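Local coordinates for protein aldehyde dehydrogenase (Burkholderia vietnamiensis, PDB 5KF0) that binds NADPH and, as a member of the aldehyde dehydrogenase family, probably oxidises aldehydes to the corresponding carboxylic acids with a nicotinamide cofactor, at residues A[82-87]-A[111-116]. Numbering follows the deposited sequence. Where two conformers were deposited one is given.
Sequences ARFRER and TRLIDT. With ACT (acetate ion), chain H.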
# COMPACT_ATOMS: atom_id res chain seq x y z
N ALA A 82 -18.28 2.80 23.39
CA ALA A 82 -19.02 2.15 24.47
C ALA A 82 -20.10 3.06 25.04
O ALA A 82 -21.22 2.61 25.32
CB ALA A 82 -18.07 1.71 25.57
N ARG A 83 -19.78 4.34 25.23
CA ARG A 83 -20.75 5.25 25.84
C ARG A 83 -21.86 5.62 24.88
O ARG A 83 -23.01 5.82 25.31
CB ARG A 83 -20.03 6.50 26.37
CG ARG A 83 -19.05 6.22 27.52
CD ARG A 83 -19.76 6.00 28.87
NE ARG A 83 -20.23 7.27 29.40
CZ ARG A 83 -21.48 7.54 29.76
NH1 ARG A 83 -22.42 6.60 29.69
NH2 ARG A 83 -21.80 8.75 30.20
N PHE A 84 -21.57 5.71 23.58
CA PHE A 84 -22.63 5.98 22.61
C PHE A 84 -23.62 4.82 22.56
O PHE A 84 -24.83 5.03 22.43
CB PHE A 84 -22.05 6.25 21.21
CG PHE A 84 -21.15 7.46 21.13
CD1 PHE A 84 -21.24 8.49 22.06
CD2 PHE A 84 -20.21 7.55 20.11
CE1 PHE A 84 -20.39 9.61 21.96
CE2 PHE A 84 -19.37 8.64 20.00
CZ PHE A 84 -19.46 9.68 20.92
N ARG A 85 -23.12 3.59 22.67
CA ARG A 85 -24.01 2.45 22.76
C ARG A 85 -24.86 2.51 24.03
O ARG A 85 -26.07 2.23 24.00
CB ARG A 85 -23.21 1.15 22.74
CG ARG A 85 -22.61 0.83 21.38
CD ARG A 85 -21.68 -0.35 21.46
NE ARG A 85 -21.30 -0.79 20.13
CZ ARG A 85 -20.23 -1.52 19.85
NH1 ARG A 85 -19.42 -1.90 20.84
NH2 ARG A 85 -19.97 -1.87 18.60
N GLU A 86 -24.24 2.88 25.16
CA GLU A 86 -25.00 3.00 26.40
C GLU A 86 -26.08 4.07 26.31
O GLU A 86 -27.16 3.92 26.88
CB GLU A 86 -24.05 3.32 27.56
CG GLU A 86 -23.20 2.15 28.02
CD GLU A 86 -22.26 2.52 29.16
OE1 GLU A 86 -22.32 3.67 29.64
OE2 GLU A 86 -21.46 1.65 29.56
N ARG A 87 -25.80 5.16 25.59
CA ARG A 87 -26.68 6.32 25.52
C ARG A 87 -27.42 6.40 24.19
O ARG A 87 -27.82 7.48 23.76
CB ARG A 87 -25.87 7.59 25.79
CG ARG A 87 -25.20 7.57 27.17
CD ARG A 87 -24.30 8.77 27.41
NE ARG A 87 -25.05 10.01 27.53
CZ ARG A 87 -24.53 11.15 27.97
NH1 ARG A 87 -23.26 11.21 28.34
NH2 ARG A 87 -25.30 12.24 28.05
N THR A 111 -26.45 4.74 14.97
CA THR A 111 -25.68 3.56 14.57
C THR A 111 -24.48 3.96 13.72
O THR A 111 -23.38 3.42 13.89
CB THR A 111 -26.58 2.58 13.82
OG1 THR A 111 -27.63 2.14 14.69
CG2 THR A 111 -25.78 1.37 13.33
N ARG A 112 -24.67 4.92 12.82
CA ARG A 112 -23.57 5.40 11.98
C ARG A 112 -22.50 6.11 12.80
O ARG A 112 -21.30 5.97 12.54
CB ARG A 112 -24.12 6.35 10.91
CG ARG A 112 -25.02 5.69 9.89
CD ARG A 112 -24.21 5.01 8.79
NE ARG A 112 -23.37 5.96 8.07
CZ ARG A 112 -23.81 6.81 7.15
NH1 ARG A 112 -25.10 6.82 6.82
NH2 ARG A 112 -22.97 7.65 6.55
N LEU A 113 -22.93 6.91 13.78
CA LEU A 113 -22.00 7.58 14.69
C LEU A 113 -21.07 6.57 15.34
O LEU A 113 -19.85 6.77 15.40
CB LEU A 113 -22.78 8.35 15.76
CG LEU A 113 -22.02 8.77 17.03
CD1 LEU A 113 -20.97 9.84 16.73
CD2 LEU A 113 -22.98 9.25 18.13
N ILE A 114 -21.65 5.48 15.84
CA ILE A 114 -20.86 4.41 16.44
C ILE A 114 -19.95 3.75 15.40
O ILE A 114 -18.76 3.52 15.66
CB ILE A 114 -21.79 3.38 17.11
CG1 ILE A 114 -22.46 4.01 18.33
CG2 ILE A 114 -21.01 2.14 17.52
CD1 ILE A 114 -23.77 3.33 18.74
N ASP A 115 -20.49 3.47 14.21
CA ASP A 115 -19.69 2.90 13.12
C ASP A 115 -18.49 3.77 12.81
O ASP A 115 -17.37 3.28 12.63
CB ASP A 115 -20.54 2.75 11.84
CG ASP A 115 -21.57 1.62 11.91
OD1 ASP A 115 -21.50 0.74 12.79
OD2 ASP A 115 -22.47 1.62 11.03
N THR A 116 -18.70 5.09 12.71
CA THR A 116 -17.62 6.00 12.34
C THR A 116 -16.52 6.02 13.40
O THR A 116 -15.33 5.95 13.07
CB THR A 116 -18.20 7.40 12.10
OG1 THR A 116 -19.13 7.33 11.02
CG2 THR A 116 -17.11 8.42 11.77
C ACT H . -24.02 10.77 4.58
O ACT H . -24.80 9.78 4.71
OXT ACT H . -23.16 10.93 5.47
CH3 ACT H . -24.10 11.72 3.43
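Phe-84 and Leu-113 meet at the buried heart of a nearly antiparallel helix pair, a worked example of antiparallel helix packing through apolar side chains. The end of helix 70-86 runs against the middle of helix 103-123, the local axes 9.7 Å apart and inclined at 168°. Leu-113 CD2 sits over one face of the Phe-84 ring, 4.0 Å from its centroid, a CH-pi contact offset toward the CG-CD2 side of the ring. The other branch, CD1, reaches the CE2 corner of the ring at 3.8 Å. With CG anti to the backbone N (chi1 162°), the leucine's branch point is carried to the ring, and chi2 sets the two methyls against it. At the root of the same aromatic side chain, Ile-114 CG1 presses on Phe-84 CB at 3.7 Å. Phe-117, farther along helix 103-123, meets the ring edge-to-face, while Val-200 of helix 192-202 and Leu-91 of helix 88-99 extend the apolar layer.

The solvent side is thinner. There the exposed Arg-85 lays its aliphatic stem across Ile-114, with CG 3.8 Å from CD1; farther along the extended chain, NE passes 3.9 Å from CG2, and the guanidinium meets that methyl obliquely. Asp-115 OD1 remains 6.6 Å from Arg-85 NH2, so any attraction would be long-range. On another side of helix 103-123, Arg-112 pairs with Asp-450.

Between the two segments, then, the direct contacts are van der Waals packing and one CH-pi contact, without a polar bond: shape matching of ring, methyls and arginine stem joins the helices.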